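Local coordinates for protein beta-N-acetylhexosaminidase (Thermotoga neapolitana, PDB 5BZA) that probably hydrolyses terminal non-reducing N-acetyl-D-hexosamine residues from N-acetyl-beta-D-hexosaminides, as a member of glycoside hydrolase family 3, at residues H417-R431 / F438-T450. Numbering follows the deposited sequence.
Sequences HLSLPSDRTIYFIIR and FFPGRSVVITHST. With CD (cadmium ion), chain M.
Y427 and V445 join strands 425-429 and 443-446 as parallel neighbours in the mixed sheet of the C-terminal domain, V445 N giving a nearly straight bond to Y427 O (2.7 Å). The strands are consecutive in sequence, linked without a helix, and 425-429 lies between 443-446 and 399-404. Y427 N to S443 O, I429 N to V445 O and T447 N to I429 O continue the ladder. On the face of Y427 and I429, the F439 ring swings in from the loop before the second strand. Its CD2 sits over the centre of the Y427 ring, the planes 39° apart, and its CE2 comes to 3.4 Å from Y427 CE1. T425 CG2 lies over the opposite face, toward its rim, while L418 CD2 and H417 CB pack against F439.

R442 starts beside the same tyrosine, CB and CG near CE2, then bends at chi2 (-74°) to carry its guanidinium to the end of helix 411-418. NH2 takes a lone pair of L418 O at 2.8 Å, and NH1 reaches L420 O at 3.2 Å within the guanidinium plane; L418 CD2 lies over one face. A leucine here would probably leave both carbonyls without these donors and the turn after the helix less firmly tied to the loop that leads into strand 443-446.

Further out, F428 stacks on F403 on the other face. Just past the second strand, H448 NE2 binds a cadmium ion at 2.7 Å, while ND1 is hydrogen-bonded to A332 O. The far end of Y427 is held by a bond from its OH to H417 O, in the ring plane, at 2.6 Å.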
loop_
_atom_site.group_PDB
_atom_site.type_symbol
_atom_site.label_atom_id
_atom_site.label_comp_id
_atom_site.label_asym_id
_atom_site.label_seq_id
_atom_site.Cartn_x
_atom_site.Cartn_y
_atom_site.Cartn_z
ATOM N N HIS B 417 -2.401 -33.617 -17.805
ATOM C CA HIS B 417 -1.645 -33.576 -16.552
ATOM C C HIS B 417 -1.107 -34.935 -16.092
ATOM O O HIS B 417 0.036 -35.017 -15.621
ATOM C CB HIS B 417 -2.496 -32.968 -15.443
ATOM C CG HIS B 417 -2.673 -31.491 -15.573
ATOM N ND1 HIS B 417 -1.667 -30.590 -15.272
ATOM C CD2 HIS B 417 -3.734 -30.750 -15.968
ATOM C CE1 HIS B 417 -2.105 -29.362 -15.479
ATOM N NE2 HIS B 417 -3.357 -29.429 -15.900
ATOM N N LEU B 418 -1.897 -35.996 -16.250
ATOM C CA LEU B 418 -1.498 -37.323 -15.753
ATOM C C LEU B 418 -0.466 -38.034 -16.642
ATOM O O LEU B 418 0.237 -38.949 -16.183
ATOM C CB LEU B 418 -2.728 -38.218 -15.597
ATOM C CG LEU B 418 -3.617 -37.824 -14.423
ATOM C CD1 LEU B 418 -4.924 -38.573 -14.530
ATOM C CD2 LEU B 418 -2.923 -38.097 -13.094
ATOM N N SER B 419 -0.378 -37.612 -17.905
ATOM C CA SER B 419 0.638 -38.127 -18.836
ATOM C C SER B 419 2.072 -37.845 -18.394
ATOM O O SER B 419 3.001 -38.544 -18.818
ATOM C CB SER B 419 0.461 -37.528 -20.237
ATOM O OG SER B 419 -0.891 -37.519 -20.657
ATOM N N LEU B 420 2.270 -36.800 -17.586
ATOM C CA LEU B 420 3.620 -36.437 -17.163
ATOM C C LEU B 420 4.250 -37.587 -16.343
ATOM O O LEU B 420 3.554 -38.346 -15.655
ATOM C CB LEU B 420 3.597 -35.125 -16.357
ATOM C CG LEU B 420 3.026 -33.919 -17.125
ATOM C CD1 LEU B 420 2.850 -32.706 -16.217
ATOM C CD2 LEU B 420 3.830 -33.584 -18.387
ATOM N N PRO B 421 5.567 -37.755 -16.459
ATOM C CA PRO B 421 6.265 -38.851 -15.775
ATOM C C PRO B 421 6.086 -38.785 -14.269
ATOM O O PRO B 421 6.608 -37.884 -13.596
ATOM C CB PRO B 421 7.732 -38.643 -16.168
ATOM C CG PRO B 421 7.813 -37.262 -16.711
ATOM C CD PRO B 421 6.472 -36.934 -17.281
ATOM N N SER B 422 5.346 -39.738 -13.739
ATOM C CA SER B 422 5.051 -39.777 -12.320
ATOM C C SER B 422 6.293 -39.822 -11.426
ATOM O O SER B 422 6.264 -39.413 -10.268
ATOM C CB SER B 422 4.176 -41.010 -12.037
ATOM O OG SER B 422 4.273 -41.404 -10.676
ATOM N N ASP B 423 7.390 -40.310 -11.960
ATOM C CA ASP B 423 8.575 -40.485 -11.144
ATOM C C ASP B 423 9.302 -39.144 -10.840
ATOM O O ASP B 423 10.075 -39.014 -9.884
ATOM C CB ASP B 423 9.508 -41.459 -11.836
ATOM C CG ASP B 423 10.100 -42.453 -10.874
ATOM O OD1 ASP B 423 9.363 -42.880 -9.957
ATOM O OD2 ASP B 423 11.295 -42.804 -11.021
ATOM N N ARG B 424 9.033 -38.130 -11.646
ATOM C CA ARG B 424 9.841 -36.937 -11.532
ATOM C C ARG B 424 8.975 -35.693 -11.780
ATOM O O ARG B 424 9.465 -34.625 -12.211
ATOM C CB ARG B 424 11.027 -37.042 -12.487
ATOM C CG ARG B 424 10.659 -37.422 -13.903
ATOM C CD ARG B 424 11.885 -37.746 -14.752
ATOM N NE ARG B 424 11.487 -38.085 -16.117
ATOM C CZ ARG B 424 11.149 -39.304 -16.526
ATOM N NH1 ARG B 424 11.197 -40.320 -15.672
ATOM N NH2 ARG B 424 10.780 -39.493 -17.791
ATOM N N THR B 425 7.684 -35.821 -11.469
ATOM C CA THR B 425 6.787 -34.679 -11.600
ATOM C C THR B 425 6.207 -34.395 -10.234
ATOM O O THR B 425 5.854 -35.312 -9.497
ATOM C CB THR B 425 5.659 -34.901 -12.602
ATOM O OG1 THR B 425 6.222 -35.112 -13.894
ATOM C CG2 THR B 425 4.735 -33.679 -12.653
ATOM N N ILE B 426 6.179 -33.115 -9.871
ATOM C CA ILE B 426 5.532 -32.683 -8.641
ATOM C C ILE B 426 4.373 -31.812 -9.043
ATOM O O ILE B 426 4.537 -30.865 -9.839
ATOM C CB ILE B 426 6.493 -31.928 -7.714
ATOM C CG1 ILE B 426 7.733 -32.788 -7.451
ATOM C CG2 ILE B 426 5.819 -31.616 -6.386
ATOM C CD1 ILE B 426 8.687 -32.195 -6.437
ATOM N N TYR B 427 3.199 -32.161 -8.505
ATOM C CA TYR B 427 1.974 -31.453 -8.806
ATOM C C TYR B 427 1.720 -30.426 -7.726
ATOM O O TYR B 427 1.578 -30.766 -6.536
ATOM C CB TYR B 427 0.779 -32.417 -8.919
ATOM C CG TYR B 427 0.920 -33.310 -10.114
ATOM C CD1 TYR B 427 0.527 -32.860 -11.370
ATOM C CD2 TYR B 427 1.472 -34.586 -10.003
ATOM C CE1 TYR B 427 0.688 -33.633 -12.480
ATOM C CE2 TYR B 427 1.630 -35.398 -11.132
ATOM C CZ TYR B 427 1.235 -34.910 -12.359
ATOM O OH TYR B 427 1.366 -35.686 -13.490
ATOM N N PHE B 428 1.666 -29.168 -8.148
ATOM C CA PHE B 428 1.330 -28.101 -7.228
ATOM C C PHE B 428 -0.113 -27.732 -7.483
ATOM O O PHE B 428 -0.425 -27.091 -8.494
ATOM C CB PHE B 428 2.264 -26.873 -7.407
ATOM C CG PHE B 428 3.704 -27.126 -7.011
ATOM C CD1 PHE B 428 4.565 -27.822 -7.854
ATOM C CD2 PHE B 428 4.211 -26.631 -5.804
ATOM C CE1 PHE B 428 5.911 -28.047 -7.493
ATOM C CE2 PHE B 428 5.559 -26.854 -5.434
ATOM C CZ PHE B 428 6.399 -27.566 -6.276
ATOM N N ILE B 429 -1.004 -28.133 -6.583
ATOM C CA ILE B 429 -2.405 -27.794 -6.783
ATOM C C ILE B 429 -2.702 -26.477 -6.109
ATOM O O ILE B 429 -2.786 -26.394 -4.891
ATOM C CB ILE B 429 -3.387 -28.913 -6.303
ATOM C CG1 ILE B 429 -3.426 -30.039 -7.352
ATOM C CG2 ILE B 429 -4.811 -28.374 -6.323
ATOM C CD1 ILE B 429 -2.557 -31.238 -7.079
ATOM N N ILE B 430 -2.814 -25.439 -6.927
ATOM C CA ILE B 430 -2.764 -24.086 -6.403
ATOM C C ILE B 430 -4.078 -23.315 -6.382
ATOM O O ILE B 430 -4.137 -22.235 -5.815
ATOM C CB ILE B 430 -1.704 -23.251 -7.161
ATOM C CG1 ILE B 430 -2.071 -23.071 -8.632
ATOM C CG2 ILE B 430 -0.333 -23.879 -6.983
ATOM C CD1 ILE B 430 -1.103 -22.119 -9.352
ATOM N N ARG B 431 -5.109 -23.829 -7.048
ATOM C CA ARG B 431 -6.442 -23.234 -6.950
ATOM C C ARG B 431 -7.389 -24.191 -6.259
ATOM O O ARG B 431 -7.446 -24.245 -5.034
ATOM C CB ARG B 431 -7.002 -22.856 -8.306
ATOM C CG ARG B 431 -6.383 -21.647 -8.847
ATOM C CD ARG B 431 -7.377 -20.902 -9.640
ATOM N NE ARG B 431 -8.507 -20.610 -8.765
ATOM C CZ ARG B 431 -9.398 -19.654 -8.995
ATOM N NH1 ARG B 431 -9.263 -18.862 -10.058
ATOM N NH2 ARG B 431 -10.412 -19.477 -8.155
ATOM N N PHE B 438 -7.654 -36.358 -7.918
ATOM C CA PHE B 438 -7.360 -36.907 -9.236
ATOM C C PHE B 438 -5.874 -37.186 -9.511
ATOM O O PHE B 438 -5.489 -37.399 -10.659
ATOM C CB PHE B 438 -7.918 -35.971 -10.319
ATOM C CG PHE B 438 -9.402 -35.739 -10.194
ATOM C CD1 PHE B 438 -10.305 -36.674 -10.701
ATOM C CD2 PHE B 438 -9.904 -34.592 -9.578
ATOM C CE1 PHE B 438 -11.676 -36.480 -10.590
ATOM C CE2 PHE B 438 -11.284 -34.394 -9.460
ATOM C CZ PHE B 438 -12.165 -35.336 -9.968
ATOM N N PHE B 439 -5.054 -37.218 -8.460
ATOM C CA PHE B 439 -3.624 -37.528 -8.603
ATOM C C PHE B 439 -3.164 -38.560 -7.566
ATOM O O PHE B 439 -2.257 -38.292 -6.752
ATOM C CB PHE B 439 -2.769 -36.253 -8.501
ATOM C CG PHE B 439 -3.047 -35.253 -9.583
ATOM C CD1 PHE B 439 -4.083 -34.341 -9.458
ATOM C CD2 PHE B 439 -2.313 -35.263 -10.758
ATOM C CE1 PHE B 439 -4.345 -33.427 -10.467
ATOM C CE2 PHE B 439 -2.568 -34.367 -11.763
ATOM C CZ PHE B 439 -3.589 -33.442 -11.623
ATOM N N PRO B 440 -3.794 -39.751 -7.580
ATOM C CA PRO B 440 -3.405 -40.751 -6.579
ATOM C C PRO B 440 -2.008 -41.272 -6.878
ATOM O O PRO B 440 -1.630 -41.358 -8.048
ATOM C CB PRO B 440 -4.463 -41.855 -6.744
ATOM C CG PRO B 440 -4.942 -41.711 -8.138
ATOM C CD PRO B 440 -4.869 -40.240 -8.467
ATOM N N GLY B 441 -1.277 -41.662 -5.846
ATOM C CA GLY B 441 0.098 -42.105 -5.984
ATOM C C GLY B 441 1.080 -41.068 -6.543
ATOM O O GLY B 441 2.256 -41.357 -6.715
ATOM N N ARG B 442 0.617 -39.859 -6.824
ATOM C CA ARG B 442 1.508 -38.858 -7.386
ATOM C C ARG B 442 2.103 -38.001 -6.277
ATOM O O ARG B 442 1.529 -37.897 -5.186
ATOM C CB ARG B 442 0.766 -37.983 -8.360
ATOM C CG ARG B 442 0.084 -38.731 -9.481
ATOM C CD ARG B 442 0.996 -39.281 -10.562
ATOM N NE ARG B 442 0.179 -39.855 -11.646
ATOM C CZ ARG B 442 0.541 -39.848 -12.930
ATOM N NH1 ARG B 442 1.711 -39.287 -13.272
ATOM N NH2 ARG B 442 -0.256 -40.376 -13.867
ATOM N N SER B 443 3.255 -37.393 -6.559
ATOM C CA SER B 443 3.815 -36.375 -5.670
ATOM C C SER B 443 3.008 -35.093 -5.754
ATOM O O SER B 443 2.947 -34.420 -6.794
ATOM C CB SER B 443 5.269 -36.121 -6.017
ATOM O OG SER B 443 6.045 -37.177 -5.502
ATOM N N VAL B 444 2.390 -34.737 -4.644
ATOM C CA VAL B 444 1.435 -33.667 -4.711
ATOM C C VAL B 444 1.677 -32.691 -3.571
ATOM O O VAL B 444 1.876 -33.100 -2.412
ATOM C CB VAL B 444 -0.014 -34.215 -4.637
ATOM C CG1 VAL B 444 -1.010 -33.066 -4.612
ATOM C CG2 VAL B 444 -0.317 -35.142 -5.844
ATOM N N VAL B 445 1.666 -31.405 -3.909
ATOM C CA VAL B 445 1.734 -30.312 -2.929
ATOM C C VAL B 445 0.473 -29.443 -3.081
ATOM O O VAL B 445 0.120 -29.059 -4.210
ATOM C CB VAL B 445 3.017 -29.419 -3.116
ATOM C CG1 VAL B 445 2.915 -28.131 -2.285
ATOM C CG2 VAL B 445 4.264 -30.174 -2.721
ATOM N N ILE B 446 -0.233 -29.172 -1.981
ATOM C CA ILE B 446 -1.414 -28.290 -2.057
ATOM C C ILE B 446 -1.149 -26.962 -1.326
ATOM O O ILE B 446 -0.728 -26.977 -0.163
ATOM C CB ILE B 446 -2.698 -28.941 -1.454
ATOM C CG1 ILE B 446 -2.912 -30.373 -1.984
ATOM C CG2 ILE B 446 -3.916 -28.067 -1.760
ATOM C CD1 ILE B 446 -4.036 -31.102 -1.278
ATOM N N THR B 447 -1.389 -25.832 -1.999
ATOM C CA THR B 447 -1.045 -24.523 -1.425
ATOM C C THR B 447 -2.230 -23.746 -0.881
ATOM O O THR B 447 -2.062 -22.904 -0.011
ATOM C CB THR B 447 -0.318 -23.615 -2.439
ATOM O OG1 THR B 447 -1.160 -23.362 -3.581
ATOM C CG2 THR B 447 0.985 -24.238 -2.853
ATOM N N HIS B 448 -3.406 -24.015 -1.447
ATOM C CA HIS B 448 -4.660 -23.315 -1.177
ATOM C C HIS B 448 -4.655 -21.863 -1.655
ATOM O O HIS B 448 -5.565 -21.093 -1.317
ATOM C CB HIS B 448 -5.031 -23.368 0.311
ATOM C CG HIS B 448 -5.214 -24.759 0.837
ATOM N ND1 HIS B 448 -4.256 -25.405 1.587
ATOM C CD2 HIS B 448 -6.230 -25.646 0.673
ATOM C CE1 HIS B 448 -4.688 -26.617 1.903
ATOM N NE2 HIS B 448 -5.871 -26.789 1.348
ATOM N N SER B 449 -3.681 -21.519 -2.505
ATOM C CA SER B 449 -3.556 -20.153 -2.991
ATOM C C SER B 449 -2.607 -20.020 -4.192
ATOM O O SER B 449 -1.627 -20.740 -4.299
ATOM C CB SER B 449 -3.057 -19.236 -1.862
ATOM O OG SER B 449 -2.936 -17.917 -2.355
ATOM N N THR B 450 -2.904 -19.079 -5.080
ATOM C CA THR B 450 -2.013 -18.780 -6.183
ATOM C C THR B 450 -0.947 -17.727 -5.780
ATOM O O THR B 450 -0.107 -17.354 -6.588
ATOM C CB THR B 450 -2.812 -18.281 -7.392
ATOM O OG1 THR B 450 -3.621 -17.167 -6.981
ATOM C CG2 THR B 450 -3.746 -19.400 -7.942
HETATM CD CD CD M . -7.434 -28.990 1.663
HETATM O O HOH W 1 4.197 -37.619 -9.147
#